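Local coordinates for protein ribonucleoside-diphosphate reductase, alpha chain (Actinobacillus ureae ATCC 25976, PDB 6DQX) that probably reduces ribonucleoside diphosphates to deoxyribonucleoside diphosphates, as the catalytic alpha subunit of a class Id ribonucleotide reductase, at residues 26-38 / 75-87. Residues are numbered along the deposited sequence; the frame is centred on the assembly and turned at random.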
loop_
_atom_site.group_PDB
_atom_site.type_symbol
_atom_site.label_atom_id
_atom_site.label_comp_id
_atom_site.label_asym_id
_atom_site.label_seq_id
_atom_site.Cartn_x
_atom_site.Cartn_y
_atom_site.Cartn_z
ATOM N N THR A 26 -15.555 52.378 -10.339
ATOM C CA THR A 26 -15.584 52.067 -11.804
ATOM C C THR A 26 -15.686 50.560 -12.109
ATOM O O THR A 26 -16.570 50.150 -12.860
ATOM C CB THR A 26 -14.388 52.707 -12.557
ATOM O OG1 THR A 26 -14.479 52.394 -13.955
ATOM C CG2 THR A 26 -13.010 52.248 -11.998
ATOM N N ARG A 27 -14.795 49.740 -11.537
ATOM C CA ARG A 27 -14.810 48.294 -11.780
ATOM C C ARG A 27 -16.054 47.694 -11.120
ATOM O O ARG A 27 -16.276 47.913 -9.921
ATOM C CB ARG A 27 -13.532 47.654 -11.204
ATOM C CG ARG A 27 -13.430 46.158 -11.388
ATOM C CD ARG A 27 -12.089 45.604 -10.927
ATOM N NE ARG A 27 -11.966 45.542 -9.472
ATOM C CZ ARG A 27 -11.323 46.410 -8.683
ATOM N NH1 ARG A 27 -11.284 46.195 -7.375
ATOM N NH2 ARG A 27 -10.735 47.500 -9.175
ATOM N N PRO A 28 -16.890 46.967 -11.885
ATOM C CA PRO A 28 -18.063 46.367 -11.247
ATOM C C PRO A 28 -17.686 45.267 -10.263
ATOM O O PRO A 28 -16.648 44.607 -10.446
ATOM C CB PRO A 28 -18.834 45.723 -12.403
ATOM C CG PRO A 28 -18.118 46.083 -13.650
ATOM C CD PRO A 28 -16.751 46.556 -13.298
ATOM N N ASP A 29 -18.546 45.073 -9.262
ATOM C CA ASP A 29 -18.468 43.906 -8.386
ATOM C C ASP A 29 -18.475 42.638 -9.235
ATOM O O ASP A 29 -19.263 42.509 -10.193
ATOM C CB ASP A 29 -19.644 43.834 -7.387
ATOM C CG ASP A 29 -19.492 44.753 -6.196
ATOM O OD1 ASP A 29 -18.478 45.454 -6.055
ATOM O OD2 ASP A 29 -20.401 44.735 -5.348
ATOM N N PHE A 30 -17.597 41.700 -8.872
ATOM C CA PHE A 30 -17.470 40.395 -9.524
ATOM C C PHE A 30 -17.112 40.466 -10.996
ATOM O O PHE A 30 -17.419 39.557 -11.755
ATOM C CB PHE A 30 -18.692 39.515 -9.266
ATOM C CG PHE A 30 -18.897 39.217 -7.816
ATOM C CD1 PHE A 30 -18.075 38.285 -7.162
ATOM C CD2 PHE A 30 -19.863 39.888 -7.088
ATOM C CE1 PHE A 30 -18.238 38.029 -5.809
ATOM C CE2 PHE A 30 -20.031 39.638 -5.734
ATOM C CZ PHE A 30 -19.216 38.717 -5.095
ATOM N N GLU A 31 -16.366 41.496 -11.389
ATOM C CA GLU A 31 -15.892 41.559 -12.773
ATOM C C GLU A 31 -15.091 40.323 -13.142
ATOM O O GLU A 31 -15.190 39.822 -14.267
ATOM C CB GLU A 31 -15.070 42.817 -13.026
ATOM C CG GLU A 31 -14.643 42.971 -14.485
ATOM C CD GLU A 31 -13.782 44.181 -14.709
ATOM O OE1 GLU A 31 -14.322 45.209 -15.150
ATOM O OE2 GLU A 31 -12.567 44.099 -14.445
ATOM N N TRP A 32 -14.286 39.846 -12.189
ATOM C CA TRP A 32 -13.494 38.623 -12.329
ATOM C C TRP A 32 -14.283 37.366 -12.652
ATOM O O TRP A 32 -13.775 36.474 -13.320
ATOM C CB TRP A 32 -12.659 38.375 -11.057
ATOM C CG TRP A 32 -13.426 38.084 -9.789
ATOM C CD1 TRP A 32 -13.810 38.981 -8.847
ATOM C CD2 TRP A 32 -13.827 36.802 -9.295
ATOM N NE1 TRP A 32 -14.428 38.363 -7.822
ATOM C CE2 TRP A 32 -14.453 37.015 -8.058
ATOM C CE3 TRP A 32 -13.693 35.494 -9.765
ATOM C CZ2 TRP A 32 -14.974 35.978 -7.290
ATOM C CZ3 TRP A 32 -14.223 34.458 -9.022
ATOM C CH2 TRP A 32 -14.857 34.706 -7.778
ATOM N N LEU A 33 -15.505 37.301 -12.153
ATOM C CA LEU A 33 -16.398 36.169 -12.338
ATOM C C LEU A 33 -17.112 36.316 -13.681
ATOM O O LEU A 33 -18.305 36.597 -13.746
ATOM C CB LEU A 33 -17.379 36.110 -11.169
ATOM C CG LEU A 33 -18.287 34.894 -11.016
ATOM C CD1 LEU A 33 -17.480 33.612 -11.030
ATOM C CD2 LEU A 33 -19.044 35.022 -9.695
ATOM N N ASN A 34 -16.334 36.164 -14.747
ATOM C CA ASN A 34 -16.854 36.260 -16.107
ATOM C C ASN A 34 -17.292 34.863 -16.553
ATOM O O ASN A 34 -17.257 33.909 -15.758
ATOM C CB ASN A 34 -15.818 36.885 -17.041
ATOM C CG ASN A 34 -14.596 36.028 -17.258
ATOM O OD1 ASN A 34 -14.471 34.916 -16.750
ATOM N ND2 ASN A 34 -13.668 36.556 -18.040
ATOM N N GLU A 35 -17.679 34.727 -17.818
ATOM C CA GLU A 35 -18.245 33.466 -18.283
ATOM C C GLU A 35 -17.195 32.336 -18.232
ATOM O O GLU A 35 -17.521 31.219 -17.841
ATOM C CB GLU A 35 -18.879 33.649 -19.679
ATOM C CG GLU A 35 -19.784 32.511 -20.149
ATOM C CD GLU A 35 -20.956 32.233 -19.222
ATOM O OE1 GLU A 35 -21.248 31.042 -18.976
ATOM O OE2 GLU A 35 -21.588 33.190 -18.729
ATOM N N ASP A 36 -15.937 32.648 -18.554
ATOM C CA ASP A 36 -14.838 31.671 -18.447
ATOM C C ASP A 36 -14.714 31.118 -17.024
ATOM O O ASP A 36 -14.635 29.899 -16.805
ATOM C CB ASP A 36 -13.498 32.307 -18.840
ATOM C CG ASP A 36 -13.393 32.644 -20.338
ATOM O OD1 ASP A 36 -14.252 32.220 -21.140
ATOM O OD2 ASP A 36 -12.432 33.351 -20.704
ATOM N N SER A 37 -14.708 32.029 -16.052
ATOM C CA SER A 37 -14.574 31.633 -14.648
ATOM C C SER A 37 -15.780 30.844 -14.145
ATOM O O SER A 37 -15.619 29.842 -13.456
ATOM C CB SER A 37 -14.302 32.852 -13.759
ATOM O OG SER A 37 -13.026 33.373 -14.073
ATOM N N ARG A 38 -16.980 31.283 -14.494
ATOM C CA ARG A 38 -18.179 30.543 -14.114
ATOM C C ARG A 38 -18.155 29.127 -14.647
ATOM O O ARG A 38 -18.445 28.193 -13.904
ATOM C CB ARG A 38 -19.456 31.248 -14.593
ATOM C CG ARG A 38 -19.961 32.302 -13.627
ATOM C CD ARG A 38 -21.418 32.637 -13.903
ATOM N NE ARG A 38 -21.558 33.255 -15.207
ATOM C CZ ARG A 38 -21.235 34.516 -15.502
ATOM N NH1 ARG A 38 -20.735 35.346 -14.578
ATOM N NH2 ARG A 38 -21.410 34.952 -16.749
ATOM N N LYS A 75 -18.323 41.732 4.999
ATOM C CA LYS A 75 -16.927 42.174 4.762
ATOM C C LYS A 75 -16.211 41.210 3.842
ATOM O O LYS A 75 -15.640 41.620 2.839
ATOM C CB LYS A 75 -16.152 42.320 6.060
ATOM C CG LYS A 75 -16.296 43.681 6.711
ATOM C CD LYS A 75 -15.289 43.899 7.838
ATOM C CE LYS A 75 -13.858 44.097 7.335
ATOM N NZ LYS A 75 -13.573 45.433 6.718
ATOM N N PHE A 76 -16.270 39.913 4.177
ATOM C CA PHE A 76 -15.664 38.898 3.316
ATOM C C PHE A 76 -16.256 38.928 1.903
ATOM O O PHE A 76 -15.523 38.886 0.910
ATOM C CB PHE A 76 -15.829 37.525 3.970
ATOM C CG PHE A 76 -15.206 36.405 3.202
ATOM C CD1 PHE A 76 -15.938 35.721 2.249
ATOM C CD2 PHE A 76 -13.921 35.966 3.504
ATOM C CE1 PHE A 76 -15.378 34.667 1.542
ATOM C CE2 PHE A 76 -13.360 34.904 2.817
ATOM C CZ PHE A 76 -14.093 34.245 1.847
ATOM N N TYR A 77 -17.584 39.028 1.805
ATOM C CA TYR A 77 -18.260 39.088 0.510
ATOM C C TYR A 77 -17.813 40.307 -0.310
ATOM O O TYR A 77 -17.512 40.181 -1.509
ATOM C CB TYR A 77 -19.787 39.083 0.704
ATOM C CG TYR A 77 -20.579 38.902 -0.577
ATOM C CD1 TYR A 77 -20.808 37.628 -1.105
ATOM C CD2 TYR A 77 -21.105 39.993 -1.256
ATOM C CE1 TYR A 77 -21.540 37.461 -2.272
ATOM C CE2 TYR A 77 -21.839 39.832 -2.430
ATOM C CZ TYR A 77 -22.054 38.556 -2.926
ATOM O OH TYR A 77 -22.780 38.374 -4.079
ATOM N N HIS A 78 -17.693 41.458 0.351
ATOM C CA HIS A 78 -17.226 42.683 -0.303
ATOM C C HIS A 78 -15.848 42.514 -0.907
ATOM O O HIS A 78 -15.616 42.838 -2.080
ATOM C CB HIS A 78 -17.242 43.903 0.646
ATOM C CG HIS A 78 -16.657 45.140 0.031
ATOM N ND1 HIS A 78 -17.254 45.800 -1.022
ATOM C CD2 HIS A 78 -15.512 45.817 0.296
ATOM C CE1 HIS A 78 -16.501 46.829 -1.379
ATOM N NE2 HIS A 78 -15.438 46.859 -0.596
ATOM N N TYR A 79 -14.920 41.984 -0.117
ATOM C CA TYR A 79 -13.589 41.764 -0.635
ATOM C C TYR A 79 -13.541 40.751 -1.777
ATOM O O TYR A 79 -12.801 40.968 -2.774
ATOM C CB TYR A 79 -12.626 41.419 0.500
ATOM C CG TYR A 79 -12.427 42.541 1.506
ATOM C CD1 TYR A 79 -12.333 43.889 1.105
ATOM C CD2 TYR A 79 -12.294 42.258 2.864
ATOM C CE1 TYR A 79 -12.126 44.906 2.033
ATOM C CE2 TYR A 79 -12.092 43.265 3.794
ATOM C CZ TYR A 79 -12.009 44.578 3.385
ATOM O OH TYR A 79 -11.791 45.562 4.325
ATOM N N MET A 80 -14.351 39.691 -1.687
ATOM C CA MET A 80 -14.527 38.797 -2.833
ATOM C C MET A 80 -15.011 39.556 -4.057
ATOM O O MET A 80 -14.483 39.372 -5.183
ATOM C CB MET A 80 -15.487 37.632 -2.508
ATOM C CG MET A 80 -14.943 36.613 -1.519
ATOM S SD MET A 80 -13.641 35.570 -2.201
ATOM C CE MET A 80 -14.619 34.493 -3.249
ATOM N N ALA A 81 -16.048 40.367 -3.850
ATOM C CA ALA A 81 -16.642 41.199 -4.921
ATOM C C ALA A 81 -15.638 42.118 -5.621
ATOM O O ALA A 81 -15.680 42.269 -6.838
ATOM C CB ALA A 81 -17.830 42.002 -4.377
ATOM N N ARG A 82 -14.698 42.690 -4.860
ATOM C CA ARG A 82 -13.684 43.569 -5.433
ATOM C C ARG A 82 -12.518 42.849 -6.106
ATOM O O ARG A 82 -11.678 43.510 -6.718
ATOM C CB ARG A 82 -13.154 44.538 -4.373
ATOM C CG ARG A 82 -14.204 45.426 -3.702
ATOM C CD ARG A 82 -15.228 46.016 -4.673
ATOM N NE ARG A 82 -14.601 46.924 -5.607
ATOM C CZ ARG A 82 -15.045 47.233 -6.824
ATOM N NH1 ARG A 82 -16.162 46.692 -7.324
ATOM N NH2 ARG A 82 -14.340 48.080 -7.560
ATOM N N GLY A 83 -12.456 41.511 -5.998
ATOM C CA GLY A 83 -11.406 40.737 -6.652
ATOM C C GLY A 83 -10.112 40.668 -5.831
ATOM O O GLY A 83 -9.050 40.412 -6.388
ATOM N N TYR A 84 -10.205 40.882 -4.515
ATOM C CA TYR A 84 -9.005 40.900 -3.659
ATOM C C TYR A 84 -8.529 39.525 -3.220
ATOM O O TYR A 84 -7.369 39.418 -2.818
ATOM C CB TYR A 84 -9.252 41.705 -2.384
ATOM C CG TYR A 84 -9.616 43.166 -2.577
ATOM C CD1 TYR A 84 -9.402 43.831 -3.785
ATOM C CD2 TYR A 84 -10.137 43.886 -1.524
ATOM C CE1 TYR A 84 -9.728 45.163 -3.933
ATOM C CE2 TYR A 84 -10.453 45.234 -1.658
ATOM C CZ TYR A 84 -10.250 45.860 -2.861
ATOM O OH TYR A 84 -10.574 47.202 -2.994
ATOM N N PHE A 85 -9.427 38.530 -3.224
ATOM C CA PHE A 85 -9.206 37.171 -2.659
ATOM C C PHE A 85 -9.329 36.094 -3.694
ATOM O O PHE A 85 -10.312 36.048 -4.427
ATOM C CB PHE A 85 -10.304 36.771 -1.647
ATOM C CG PHE A 85 -10.323 37.545 -0.381
ATOM C CD1 PHE A 85 -9.264 38.345 0.021
ATOM C CD2 PHE A 85 -11.425 37.427 0.464
ATOM C CE1 PHE A 85 -9.333 39.040 1.200
ATOM C CE2 PHE A 85 -11.489 38.117 1.654
ATOM C CZ PHE A 85 -10.435 38.933 2.022
ATOM N N SER A 86 -8.400 35.156 -3.673
ATOM C CA SER A 86 -8.569 33.875 -4.342
ATOM C C SER A 86 -8.661 32.827 -3.238
ATOM O O SER A 86 -7.917 32.891 -2.277
ATOM C CB SER A 86 -7.363 33.613 -5.241
ATOM O OG SER A 86 -7.220 32.245 -5.552
ATOM N N LEU A 87 -9.572 31.862 -3.390
ATOM C CA LEU A 87 -9.738 30.771 -2.435
ATOM C C LEU A 87 -9.213 29.504 -3.070
ATOM O O LEU A 87 -9.270 29.343 -4.305
ATOM C CB LEU A 87 -11.211 30.585 -2.050
ATOM C CG LEU A 87 -11.978 31.841 -1.658
ATOM C CD1 LEU A 87 -13.389 31.458 -1.293
ATOM C CD2 LEU A 87 -11.296 32.565 -0.517
HETATM O O HOH W 1 -14.388 43.773 -8.856
HETATM O O HOH W 2 -19.571 45.132 -2.676
#
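Arg27 O is gripped end-on by the Arg82 guanidinium: it accepts from NH1 at 2.9 Å and NH2 at 3.1 Å, lying in that group's plane while both donors approach one face of the carbonyl. Bends at chi2 and chi3 fold the Arg82 chain back to this grip. Arg82 NH1 also makes a salt bridge to Asp29 OD1, using that oxygen's anti lone pair. In return Arg27 NH1 meets a lone pair of Arg82 O at 2.8 Å, and the two guanidinium groups stack, planes 28° apart; the Asp29 bridge and a salt bridge from Arg27 to Glu302 probably offset the like charges. Where helix 72-82 ends in a Schellman motif at Gly83, segment 26-38 takes up the helix's last carbonyls. Ala81 O receives Phe30 N, at the type II turn of Pro28 to Glu31, in a nearly straight bond of 2.9 Å. Met80 O accepts Trp32 NE1 (2.8 Å) and Gly83 N from opposite faces. The Phe30 ring lies over Ala81, whose CA stands 3.6 Å from the ring centroid, and turns its edge to the Tyr77 face in an offset edge-to-face pair, planes at 61°. Water joins Arg27 NE, Pro28 O and Ala81 O.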